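Long-range contact in putative activator of HSP90 (Plasmodium falciparum, PDB 3N72), which probably binds the chaperone Hsp90 and stimulates its ATPase activity, this chain being its N-terminal Aha1 domain: residues B[99-113]-B[135-147]. Sequence-based numbering, arbitrary orientation.
Sequences FSTFSLEENDYAINI and KEKIKECLKNFQE
Lys139 reaches across to the loop after helix 101-105 and ties helix 120-142 to the connection between two antiparallel strands, 87-100 and 112-115, of the curled sheet in this Aha1 N-terminal domain. Its chain is extended beyond CG, and NZ donates twice. The bond to Asn107 O (2.8 Å) is tilted 28° from the carbonyl plane; that from Lys139 NZ to Tyr109 O (3.1 Å) uses an in-plane lone pair. On the way CE lies over one face of the Tyr109 ring, and NZ, 4.9 Å from that ring's centroid and over its face, adds a cation-pi contact; Phe99 CD1 covers the opposite face. One turn earlier, Lys135 NZ meets Ile111 O at 2.8 Å, nearly head-on (C=O...N 177°), and also donates to two waters, one accepting from Ile111 N and the other from Ile113 N. The Asn107 backbone turns out of the helix in a Schellman motif, while its ND2 and Tyr109 OH share a water that donates to Lys139 O. At the other end of helix 101-105, Ser103 N donates to Ser100 OG and Ser100 N to Ser103 OG, a capping box. Gln146 OE1, which also accepts a hydrogen bond from Asn68 ND2, accepts another from a water whose O lies 2.5 Å from Gln146 OE1, and that water also donates to Thr101 O. Phe99, with CG anti to the backbone N (chi1 -179°), lays CE1 against Leu142 CB and makes a T-shaped (edge-to-face) pair with Phe145, centroids 5.5 Å apart, its CE2 lying 3.7 Å from Phe145 CG.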
loop_
_atom_site.group_PDB
_atom_site.type_symbol
_atom_site.label_atom_id
_atom_site.label_comp_id
_atom_site.label_asym_id
_atom_site.label_seq_id
_atom_site.Cartn_x
_atom_site.Cartn_y
_atom_site.Cartn_z
ATOM N N PHE B 99 -12.689 26.818 2.808
ATOM C CA PHE B 99 -13.328 25.668 2.167
ATOM C C PHE B 99 -13.066 24.463 3.079
ATOM O O PHE B 99 -11.961 23.964 3.126
ATOM C CB PHE B 99 -12.739 25.486 0.749
ATOM C CG PHE B 99 -13.338 24.346 -0.014
ATOM C CD1 PHE B 99 -14.590 24.456 -0.600
ATOM C CD2 PHE B 99 -12.652 23.146 -0.111
ATOM C CE1 PHE B 99 -15.136 23.357 -1.309
ATOM C CE2 PHE B 99 -13.177 22.082 -0.775
ATOM C CZ PHE B 99 -14.420 22.165 -1.376
ATOM N N SER B 100 -14.081 23.987 3.789
ATOM C CA SER B 100 -13.847 23.052 4.875
ATOM C C SER B 100 -14.944 22.000 4.992
ATOM O O SER B 100 -16.022 22.120 4.381
ATOM C CB SER B 100 -13.736 23.831 6.187
ATOM O OG SER B 100 -15.018 24.295 6.607
ATOM N N THR B 101 -14.695 20.974 5.808
ATOM C CA THR B 101 -15.776 20.022 6.113
ATOM C C THR B 101 -17.089 20.750 6.498
ATOM O O THR B 101 -18.177 20.405 6.011
ATOM C CB THR B 101 -15.360 19.028 7.222
ATOM O OG1 THR B 101 -14.097 18.460 6.886
ATOM C CG2 THR B 101 -16.390 17.870 7.352
ATOM N N PHE B 102 -16.979 21.753 7.365
ATOM C CA PHE B 102 -18.143 22.476 7.910
ATOM C C PHE B 102 -18.821 23.341 6.833
ATOM O O PHE B 102 -20.051 23.296 6.667
ATOM C CB PHE B 102 -17.727 23.371 9.107
ATOM C CG PHE B 102 -16.703 22.742 10.051
ATOM C CD1 PHE B 102 -16.782 21.393 10.416
ATOM C CD2 PHE B 102 -15.677 23.529 10.603
ATOM C CE1 PHE B 102 -15.828 20.821 11.298
ATOM C CE2 PHE B 102 -14.732 22.989 11.480
ATOM C CZ PHE B 102 -14.804 21.624 11.832
ATOM N N SER B 103 -18.033 24.107 6.078
ATOM C CA SER B 103 -18.607 25.070 5.112
ATOM C C SER B 103 -19.115 24.376 3.846
ATOM O O SER B 103 -19.976 24.910 3.141
ATOM C CB SER B 103 -17.608 26.165 4.745
ATOM O OG SER B 103 -16.519 25.643 3.991
ATOM N N LEU B 104 -18.575 23.195 3.546
ATOM C CA LEU B 104 -19.047 22.447 2.384
ATOM C C LEU B 104 -20.435 21.855 2.638
ATOM O O LEU B 104 -21.246 21.790 1.726
ATOM C CB LEU B 104 -18.063 21.350 1.972
ATOM C CG LEU B 104 -18.412 20.528 0.726
ATOM C CD1 LEU B 104 -18.675 21.450 -0.463
ATOM C CD2 LEU B 104 -17.272 19.598 0.386
ATOM N N GLU B 105 -20.692 21.458 3.882
ATOM C CA GLU B 105 -21.918 20.756 4.259
ATOM C C GLU B 105 -23.108 21.636 3.954
ATOM O O GLU B 105 -24.071 21.190 3.302
ATOM C CB GLU B 105 -21.885 20.369 5.745
ATOM N N GLU B 106 -23.010 22.894 4.378
ATOM C CA GLU B 106 -24.026 23.903 4.067
ATOM C C GLU B 106 -23.815 24.630 2.726
ATOM O O GLU B 106 -24.611 25.514 2.382
ATOM C CB GLU B 106 -24.119 24.921 5.211
ATOM N N ASN B 107 -22.755 24.266 1.982
ATOM C CA ASN B 107 -22.365 24.937 0.712
ATOM C C ASN B 107 -22.376 26.478 0.812
ATOM O O ASN B 107 -22.605 27.178 -0.187
ATOM C CB ASN B 107 -23.254 24.446 -0.449
ATOM C CG ASN B 107 -22.512 24.342 -1.774
ATOM O OD1 ASN B 107 -23.016 24.811 -2.796
ATOM N ND2 ASN B 107 -21.326 23.703 -1.777
ATOM N N ASP B 108 -22.120 26.997 2.015
ATOM C CA ASP B 108 -22.288 28.424 2.290
ATOM C C ASP B 108 -20.996 29.244 2.452
ATOM O O ASP B 108 -21.026 30.373 2.972
ATOM C CB ASP B 108 -23.206 28.636 3.494
ATOM C CG ASP B 108 -22.720 27.928 4.753
ATOM O OD1 ASP B 108 -23.529 27.849 5.702
ATOM O OD2 ASP B 108 -21.557 27.447 4.812
ATOM N N TYR B 109 -19.874 28.706 1.979
ATOM C CA TYR B 109 -18.592 29.401 2.118
ATOM C C TYR B 109 -18.499 30.634 1.208
ATOM O O TYR B 109 -19.121 30.680 0.125
ATOM C CB TYR B 109 -17.422 28.451 1.867
ATOM C CG TYR B 109 -17.448 27.724 0.549
ATOM C CD1 TYR B 109 -16.849 28.281 -0.591
ATOM C CD2 TYR B 109 -18.018 26.451 0.443
ATOM C CE1 TYR B 109 -16.852 27.605 -1.810
ATOM C CE2 TYR B 109 -18.026 25.771 -0.759
ATOM C CZ TYR B 109 -17.453 26.347 -1.882
ATOM O OH TYR B 109 -17.454 25.633 -3.061
ATOM N N ALA B 110 -17.731 31.627 1.658
ATOM C CA ALA B 110 -17.467 32.853 0.876
ATOM C C ALA B 110 -16.549 32.599 -0.315
ATOM O O ALA B 110 -15.582 31.845 -0.219
ATOM C CB ALA B 110 -16.839 33.936 1.764
ATOM N N ILE B 111 -16.848 33.272 -1.420
ATOM C CA ILE B 111 -15.950 33.334 -2.573
ATOM C C ILE B 111 -15.786 34.829 -2.861
ATOM O O ILE B 111 -16.754 35.505 -3.200
ATOM C CB ILE B 111 -16.513 32.573 -3.805
ATOM C CG1 ILE B 111 -16.753 31.101 -3.473
ATOM C CG2 ILE B 111 -15.552 32.644 -4.997
ATOM C CD1 ILE B 111 -17.645 30.407 -4.461
ATOM N N ASN B 112 -14.582 35.347 -2.641
ATOM C CA ASN B 112 -14.319 36.768 -2.813
ATOM C C ASN B 112 -13.592 36.980 -4.121
ATOM O O ASN B 112 -12.484 36.477 -4.297
ATOM C CB ASN B 112 -13.508 37.301 -1.641
ATOM C CG ASN B 112 -14.215 37.074 -0.305
ATOM O OD1 ASN B 112 -15.427 37.319 -0.186
ATOM N ND2 ASN B 112 -13.478 36.566 0.685
ATOM N N ILE B 113 -14.223 37.732 -5.028
ATOM C CA ILE B 113 -13.669 37.981 -6.366
ATOM C C ILE B 113 -13.345 39.452 -6.504
ATOM O O ILE B 113 -14.185 40.320 -6.202
ATOM C CB ILE B 113 -14.617 37.519 -7.501
ATOM C CG1 ILE B 113 -14.869 36.005 -7.383
ATOM C CG2 ILE B 113 -14.004 37.831 -8.881
ATOM C CD1 ILE B 113 -16.040 35.519 -8.204
ATOM N N LYS B 135 -19.651 32.454 -9.214
ATOM C CA LYS B 135 -19.596 31.883 -7.876
ATOM C C LYS B 135 -20.375 30.565 -7.846
ATOM O O LYS B 135 -19.909 29.566 -7.289
ATOM C CB LYS B 135 -20.143 32.882 -6.849
ATOM C CG LYS B 135 -19.220 34.052 -6.604
ATOM C CD LYS B 135 -19.664 34.932 -5.448
ATOM C CE LYS B 135 -18.832 36.232 -5.416
ATOM N NZ LYS B 135 -18.953 36.971 -4.122
ATOM N N GLU B 136 -21.552 30.546 -8.467
ATOM C CA GLU B 136 -22.354 29.322 -8.516
ATOM C C GLU B 136 -21.560 28.186 -9.177
ATOM O O GLU B 136 -21.544 27.057 -8.675
ATOM C CB GLU B 136 -23.678 29.561 -9.264
ATOM C CG GLU B 136 -24.751 30.237 -8.425
ATOM C CD GLU B 136 -25.899 30.855 -9.239
ATOM O OE1 GLU B 136 -25.909 30.787 -10.497
ATOM O OE2 GLU B 136 -26.801 31.434 -8.598
ATOM N N LYS B 137 -20.887 28.485 -10.291
ATOM C CA LYS B 137 -20.177 27.449 -11.058
ATOM C C LYS B 137 -18.930 26.953 -10.319
ATOM O O LYS B 137 -18.577 25.757 -10.400
ATOM C CB LYS B 137 -19.821 27.947 -12.460
ATOM C CG LYS B 137 -21.075 28.331 -13.294
ATOM C CD LYS B 137 -21.723 27.163 -14.024
ATOM C CE LYS B 137 -23.212 27.440 -14.290
ATOM N NZ LYS B 137 -24.068 26.949 -13.153
ATOM N N ILE B 138 -18.255 27.865 -9.617
ATOM C CA ILE B 138 -17.102 27.478 -8.771
ATOM C C ILE B 138 -17.560 26.489 -7.690
ATOM O O ILE B 138 -16.901 25.446 -7.457
ATOM C CB ILE B 138 -16.365 28.716 -8.165
ATOM C CG1 ILE B 138 -15.555 29.438 -9.261
ATOM C CG2 ILE B 138 -15.390 28.309 -7.026
ATOM C CD1 ILE B 138 -15.277 30.900 -8.983
ATOM N N LYS B 139 -18.676 26.800 -7.034
ATOM C CA LYS B 139 -19.197 25.902 -5.982
ATOM C C LYS B 139 -19.578 24.538 -6.558
ATOM O O LYS B 139 -19.288 23.489 -5.956
ATOM C CB LYS B 139 -20.378 26.545 -5.221
ATOM C CG LYS B 139 -19.950 27.694 -4.307
ATOM C CD LYS B 139 -21.039 28.131 -3.356
ATOM C CE LYS B 139 -20.502 29.136 -2.351
ATOM N NZ LYS B 139 -21.558 29.549 -1.364
ATOM N N GLU B 140 -20.192 24.544 -7.740
ATOM C CA GLU B 140 -20.546 23.288 -8.409
ATOM C C GLU B 140 -19.290 22.468 -8.730
ATOM O O GLU B 140 -19.276 21.246 -8.551
ATOM C CB GLU B 140 -21.341 23.583 -9.679
ATOM C CG GLU B 140 -22.044 22.422 -10.290
ATOM C CD GLU B 140 -22.734 22.787 -11.608
ATOM O OE1 GLU B 140 -23.876 22.318 -11.814
ATOM O OE2 GLU B 140 -22.140 23.538 -12.439
ATOM N N CYS B 141 -18.250 23.156 -9.204
ATOM C CA CYS B 141 -16.959 22.551 -9.501
ATOM C C CYS B 141 -16.387 21.792 -8.302
ATOM O O CYS B 141 -15.823 20.708 -8.460
ATOM C CB CYS B 141 -15.971 23.630 -9.927
ATOM S SG CYS B 141 -14.416 22.992 -10.559
ATOM N N LEU B 142 -16.529 22.388 -7.120
ATOM C CA LEU B 142 -15.902 21.879 -5.884
ATOM C C LEU B 142 -16.799 20.974 -5.019
ATOM O O LEU B 142 -16.313 20.360 -4.039
ATOM C CB LEU B 142 -15.383 23.039 -5.017
ATOM C CG LEU B 142 -14.227 23.855 -5.613
ATOM C CD1 LEU B 142 -13.908 24.997 -4.673
ATOM C CD2 LEU B 142 -12.996 22.963 -5.798
ATOM N N LYS B 143 -18.073 20.869 -5.386
ATOM C CA LYS B 143 -19.076 20.254 -4.501
ATOM C C LYS B 143 -18.827 18.787 -4.148
ATOM O O LYS B 143 -19.247 18.340 -3.087
ATOM C CB LYS B 143 -20.495 20.440 -5.051
ATOM C CG LYS B 143 -20.806 19.643 -6.297
ATOM C CD LYS B 143 -22.251 19.866 -6.745
ATOM C CE LYS B 143 -22.520 19.199 -8.085
ATOM N NZ LYS B 143 -23.974 19.149 -8.424
ATOM N N ASN B 144 -18.137 18.052 -5.017
ATOM C CA ASN B 144 -17.862 16.616 -4.773
ATOM C C ASN B 144 -16.555 16.343 -4.022
ATOM O O ASN B 144 -16.114 15.188 -3.907
ATOM C CB ASN B 144 -17.874 15.827 -6.093
ATOM C CG ASN B 144 -19.237 15.781 -6.739
ATOM O OD1 ASN B 144 -20.246 16.153 -6.134
ATOM N ND2 ASN B 144 -19.276 15.316 -7.983
ATOM N N PHE B 145 -15.945 17.395 -3.476
ATOM C CA PHE B 145 -14.644 17.249 -2.848
ATOM C C PHE B 145 -14.645 16.155 -1.788
ATOM O O PHE B 145 -13.728 15.320 -1.774
ATOM C CB PHE B 145 -14.174 18.560 -2.216
ATOM C CG PHE B 145 -12.829 18.448 -1.569
ATOM C CD1 PHE B 145 -11.686 18.661 -2.303
ATOM C CD2 PHE B 145 -12.704 18.078 -0.232
ATOM C CE1 PHE B 145 -10.411 18.521 -1.721
ATOM C CE2 PHE B 145 -11.438 17.960 0.371
ATOM C CZ PHE B 145 -10.302 18.164 -0.363
ATOM N N GLN B 146 -15.634 16.181 -0.898
ATOM C CA GLN B 146 -15.656 15.264 0.236
ATOM C C GLN B 146 -15.877 13.851 -0.253
ATOM O O GLN B 146 -15.185 12.927 0.189
ATOM C CB GLN B 146 -16.739 15.630 1.242
ATOM C CG GLN B 146 -16.766 14.663 2.464
ATOM C CD GLN B 146 -17.735 15.106 3.525
ATOM O OE1 GLN B 146 -17.448 16.010 4.286
ATOM N NE2 GLN B 146 -18.906 14.497 3.555
ATOM N N GLU B 147 -16.842 13.671 -1.155
ATOM C CA GLU B 147 -17.026 12.325 -1.747
ATOM C C GLU B 147 -15.775 11.798 -2.446
ATOM O O GLU B 147 -15.386 10.620 -2.241
ATOM C CB GLU B 147 -18.276 12.248 -2.629
ATOM C CG GLU B 147 -19.562 12.569 -1.848
ATOM C CD GLU B 147 -19.684 11.785 -0.530
ATOM O OE1 GLU B 147 -19.493 10.541 -0.548
ATOM O OE2 GLU B 147 -19.960 12.415 0.527
HETATM O O HOH W 1 -18.552 18.221 4.029
HETATM O O HOH W 2 -18.941 23.426 -3.240
HETATM O O HOH W 3 -19.409 34.956 -1.560
HETATM O O HOH W 4 -16.850 39.090 -4.544
#